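Local coordinates for putative molybdenum carrier protein (Syntrophus aciditrophicus SB, PDB 3IMK) that is of unproven function but may carry molybdenum, and belongs to the circularly permuted YpsA family of the SLOG clan, at residues A7-G15 and F26-W37. Sequence-based numbering, arbitrary orientation.
Sequences AITKIISGG and FAIKHHIPYGGW
Ile11 and Tyr34 form a parallel bridge, continued by Ile12 with Gly35. Three backbone hydrogen bonds define it: Ile11 N to Pro33 O at 3.0 Å, the straightest (161° at the hydrogen), Gly35 N to Ile11 O at 3.1 Å, more bent (146°), and, at a longer 3.2 Å, Ser13 N to Gly35 O. The tightly enclosed side is the helix-facing one, where Ile11 is buried among Phe26, Ala27 and Ile32. Ile11 has CG2 anti to its backbone N and CG1 beside that N (chi1 -71°); with the chain extended through chi2, its CD1 reaches the edge of the Phe26 ring, 4.1 Å from Phe26 CD2, and also meets Ile32 CD1. Nearer the backbone, Ile11 CB lies 4.1 Å from Ala27 CB. The other face is more open to solvent: Lys10 is partly exposed, and its extended chain runs past Pro33 and over the Tyr34–Gly35 peptide, Lys10 CE lying 3.7 Å from Tyr34 C, while NZ bonds a tetraethylene glycol, probably from the crystallisation liquor. Replacing Lys10 by an alanine would probably uncover that peptide. Gly35 leaves room for Lys10 CE where it lies, and Gly36 CA comes 3.2 Å from Ser13 O in a CA-H...O contact. At the exposed end, Pro33 CG lies 3.3 Å from Thr9 O. Strand 10-12, helix 19-29 and strand 34-38 make up a beta-alpha-beta unit, the helix covering the Ile11 face; next to it, helix 145-157 packs on Phe26 through Met150 and Leu153, and strand 131-135 flanks strand 10-12 on the side away from 34-38 in the parallel sheet.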
loop_
_atom_site.group_PDB
_atom_site.type_symbol
_atom_site.label_atom_id
_atom_site.label_comp_id
_atom_site.label_asym_id
_atom_site.label_seq_id
_atom_site.Cartn_x
_atom_site.Cartn_y
_atom_site.Cartn_z
ATOM N N ALA A 7 8.548 7.254 -11.099
ATOM C CA ALA A 7 9.761 6.490 -10.909
ATOM C C ALA A 7 9.647 5.655 -9.642
ATOM O O ALA A 7 10.232 5.969 -8.615
ATOM C CB ALA A 7 11.005 7.411 -10.854
ATOM N N ILE A 8 8.865 4.574 -9.710
ATOM C CA ILE A 8 8.652 3.745 -8.543
ATOM C C ILE A 8 9.809 2.757 -8.405
ATOM O O ILE A 8 9.901 1.773 -9.166
ATOM C CB ILE A 8 7.288 3.021 -8.589
ATOM C CG1 ILE A 8 6.148 4.011 -8.771
ATOM C CG2 ILE A 8 7.026 2.179 -7.319
ATOM C CD1 ILE A 8 6.043 5.107 -7.733
ATOM N N THR A 9 10.710 3.047 -7.470
ATOM C CA THR A 9 11.881 2.230 -7.235
ATOM C C THR A 9 11.644 1.157 -6.210
ATOM O O THR A 9 12.419 0.215 -6.093
ATOM C CB THR A 9 13.056 3.104 -6.783
ATOM O OG1 THR A 9 12.654 3.740 -5.545
ATOM C CG2 THR A 9 13.423 4.140 -7.880
ATOM N N LYS A 10 10.586 1.293 -5.411
ATOM C CA LYS A 10 10.271 0.287 -4.375
ATOM C C LYS A 10 8.811 0.428 -3.936
ATOM O O LYS A 10 8.328 1.563 -3.754
ATOM C CB LYS A 10 11.182 0.437 -3.154
ATOM C CG LYS A 10 11.141 -0.725 -2.136
ATOM C CD LYS A 10 12.104 -0.496 -0.964
ATOM C CE LYS A 10 12.180 -1.701 0.005
ATOM N NZ LYS A 10 13.303 -1.741 1.062
ATOM N N ILE A 11 8.137 -0.715 -3.772
ATOM C CA ILE A 11 6.805 -0.807 -3.177
ATOM C C ILE A 11 6.951 -1.458 -1.839
ATOM O O ILE A 11 7.619 -2.490 -1.731
ATOM C CB ILE A 11 5.830 -1.582 -4.068
ATOM C CG1 ILE A 11 5.482 -0.726 -5.305
ATOM C CG2 ILE A 11 4.533 -1.964 -3.285
ATOM C CD1 ILE A 11 4.752 -1.493 -6.443
ATOM N N ILE A 12 6.349 -0.875 -0.800
ATOM C CA ILE A 12 6.308 -1.537 0.481
ATOM C C ILE A 12 4.884 -1.705 1.010
ATOM O O ILE A 12 3.990 -0.966 0.622
ATOM C CB ILE A 12 7.202 -0.839 1.546
ATOM C CG1 ILE A 12 6.643 0.495 2.047
ATOM C CG2 ILE A 12 8.643 -0.626 1.011
ATOM C CD1 ILE A 12 7.414 1.049 3.306
ATOM N N SER A 13 4.714 -2.642 1.945
ATOM C CA SER A 13 3.460 -2.743 2.671
ATOM C C SER A 13 3.689 -3.519 3.964
ATOM O O SER A 13 4.769 -4.005 4.223
ATOM C CB SER A 13 2.409 -3.455 1.839
ATOM O OG SER A 13 2.586 -4.883 1.876
ATOM N N GLY A 14 2.626 -3.626 4.738
ATOM C CA GLY A 14 2.666 -4.275 6.043
ATOM C C GLY A 14 2.365 -5.753 6.006
ATOM O O GLY A 14 2.227 -6.356 7.050
ATOM N N GLY A 15 2.286 -6.342 4.816
ATOM C CA GLY A 15 2.184 -7.812 4.688
ATOM C C GLY A 15 0.792 -8.369 4.959
ATOM O O GLY A 15 0.639 -9.593 4.845
ATOM N N PHE A 26 2.055 -7.696 -6.773
ATOM C CA PHE A 26 2.200 -6.851 -7.952
ATOM C C PHE A 26 3.675 -6.530 -8.165
ATOM O O PHE A 26 4.200 -6.638 -9.270
ATOM C CB PHE A 26 1.429 -5.540 -7.805
ATOM C CG PHE A 26 1.549 -4.645 -9.007
ATOM C CD1 PHE A 26 0.756 -4.899 -10.123
ATOM C CD2 PHE A 26 2.501 -3.662 -9.064
ATOM C CE1 PHE A 26 0.897 -4.141 -11.271
ATOM C CE2 PHE A 26 2.652 -2.890 -10.233
ATOM C CZ PHE A 26 1.831 -3.174 -11.333
ATOM N N ALA A 27 4.348 -6.086 -7.088
ATOM C CA ALA A 27 5.779 -5.740 -7.200
ATOM C C ALA A 27 6.553 -6.946 -7.735
ATOM O O ALA A 27 7.387 -6.828 -8.635
ATOM C CB ALA A 27 6.344 -5.285 -5.851
ATOM N N ILE A 28 6.325 -8.113 -7.149
ATOM C CA ILE A 28 7.017 -9.337 -7.568
ATOM C C ILE A 28 6.760 -9.658 -9.060
ATOM O O ILE A 28 7.710 -9.879 -9.827
ATOM C CB ILE A 28 6.627 -10.508 -6.649
ATOM C CG1 ILE A 28 7.221 -10.280 -5.231
ATOM C CG2 ILE A 28 7.143 -11.884 -7.205
ATOM C CD1 ILE A 28 6.648 -11.132 -4.129
ATOM N N LYS A 29 5.500 -9.573 -9.466
ATOM C CA LYS A 29 5.105 -9.864 -10.849
ATOM C C LYS A 29 5.821 -8.931 -11.832
ATOM O O LYS A 29 6.253 -9.352 -12.915
ATOM C CB LYS A 29 3.577 -9.749 -10.979
ATOM C CG LYS A 29 2.988 -10.030 -12.347
ATOM C CD LYS A 29 1.462 -9.927 -12.243
ATOM C CE LYS A 29 0.735 -9.844 -13.581
ATOM N NZ LYS A 29 -0.665 -9.394 -13.298
ATOM N N HIS A 30 5.997 -7.667 -11.466
ATOM C CA HIS A 30 6.629 -6.657 -12.342
ATOM C C HIS A 30 8.104 -6.355 -12.045
ATOM O O HIS A 30 8.702 -5.435 -12.611
ATOM C CB HIS A 30 5.787 -5.397 -12.368
ATOM C CG HIS A 30 4.456 -5.650 -12.997
ATOM N ND1 HIS A 30 4.266 -5.527 -14.361
ATOM C CD2 HIS A 30 3.293 -6.130 -12.490
ATOM C CE1 HIS A 30 3.012 -5.853 -14.647
ATOM N NE2 HIS A 30 2.399 -6.216 -13.532
ATOM N N HIS A 31 8.698 -7.201 -11.209
ATOM C CA HIS A 31 10.096 -7.081 -10.798
ATOM C C HIS A 31 10.424 -5.663 -10.310
ATOM O O HIS A 31 11.524 -5.132 -10.594
ATOM C CB HIS A 31 11.073 -7.512 -11.906
ATOM C CG HIS A 31 12.438 -7.849 -11.371
ATOM N ND1 HIS A 31 12.670 -8.972 -10.603
ATOM C CD2 HIS A 31 13.651 -7.255 -11.540
ATOM C CE1 HIS A 31 13.954 -9.032 -10.287
ATOM N NE2 HIS A 31 14.572 -8.003 -10.837
ATOM N N ILE A 32 9.518 -5.108 -9.531
ATOM C CA ILE A 32 9.778 -3.864 -8.807
ATOM C C ILE A 32 10.295 -4.255 -7.423
ATOM O O ILE A 32 9.677 -5.119 -6.777
ATOM C CB ILE A 32 8.487 -3.020 -8.679
ATOM C CG1 ILE A 32 7.962 -2.669 -10.079
ATOM C CG2 ILE A 32 8.735 -1.765 -7.823
ATOM C CD1 ILE A 32 6.579 -2.008 -10.060
ATOM N N PRO A 33 11.433 -3.690 -6.961
ATOM C CA PRO A 33 11.899 -3.979 -5.603
ATOM C C PRO A 33 10.796 -3.746 -4.587
ATOM O O PRO A 33 9.965 -2.854 -4.759
ATOM C CB PRO A 33 13.046 -2.982 -5.417
ATOM C CG PRO A 33 13.552 -2.788 -6.844
ATOM C CD PRO A 33 12.320 -2.706 -7.646
ATOM N N TYR A 34 10.808 -4.537 -3.520
ATOM C CA TYR A 34 9.790 -4.397 -2.502
ATOM C C TYR A 34 10.370 -4.666 -1.128
ATOM O O TYR A 34 11.506 -5.159 -0.966
ATOM C CB TYR A 34 8.591 -5.320 -2.788
ATOM C CG TYR A 34 8.891 -6.741 -2.520
ATOM C CD1 TYR A 34 8.711 -7.294 -1.250
ATOM C CD2 TYR A 34 9.404 -7.571 -3.503
ATOM C CE1 TYR A 34 9.040 -8.636 -1.003
ATOM C CE2 TYR A 34 9.731 -8.877 -3.269
ATOM C CZ TYR A 34 9.572 -9.411 -1.999
ATOM O OH TYR A 34 9.915 -10.744 -1.721
ATOM N N GLY A 35 9.569 -4.309 -0.110
ATOM C CA GLY A 35 9.888 -4.580 1.263
ATOM C C GLY A 35 8.701 -4.235 2.137
ATOM O O GLY A 35 7.569 -4.158 1.673
ATOM N N GLY A 36 8.991 -4.000 3.416
ATOM C CA GLY A 36 7.946 -3.586 4.340
ATOM C C GLY A 36 8.177 -4.130 5.724
ATOM O O GLY A 36 8.777 -5.192 5.928
ATOM N N TRP A 37 7.641 -3.423 6.680
ATOM C CA TRP A 37 7.679 -3.819 8.077
ATOM C C TRP A 37 6.433 -4.602 8.429
ATOM O O TRP A 37 5.322 -4.204 8.126
ATOM C CB TRP A 37 7.736 -2.572 8.936
ATOM C CG TRP A 37 9.028 -1.840 8.745
ATOM C CD1 TRP A 37 9.248 -0.755 7.923
ATOM C CD2 TRP A 37 10.289 -2.132 9.361
ATOM N NE1 TRP A 37 10.588 -0.333 8.007
ATOM C CE2 TRP A 37 11.231 -1.159 8.901
ATOM C CE3 TRP A 37 10.691 -3.066 10.310
ATOM C CZ2 TRP A 37 12.557 -1.143 9.344
ATOM C CZ3 TRP A 37 12.019 -3.075 10.716
ATOM C CH2 TRP A 37 12.930 -2.130 10.230
#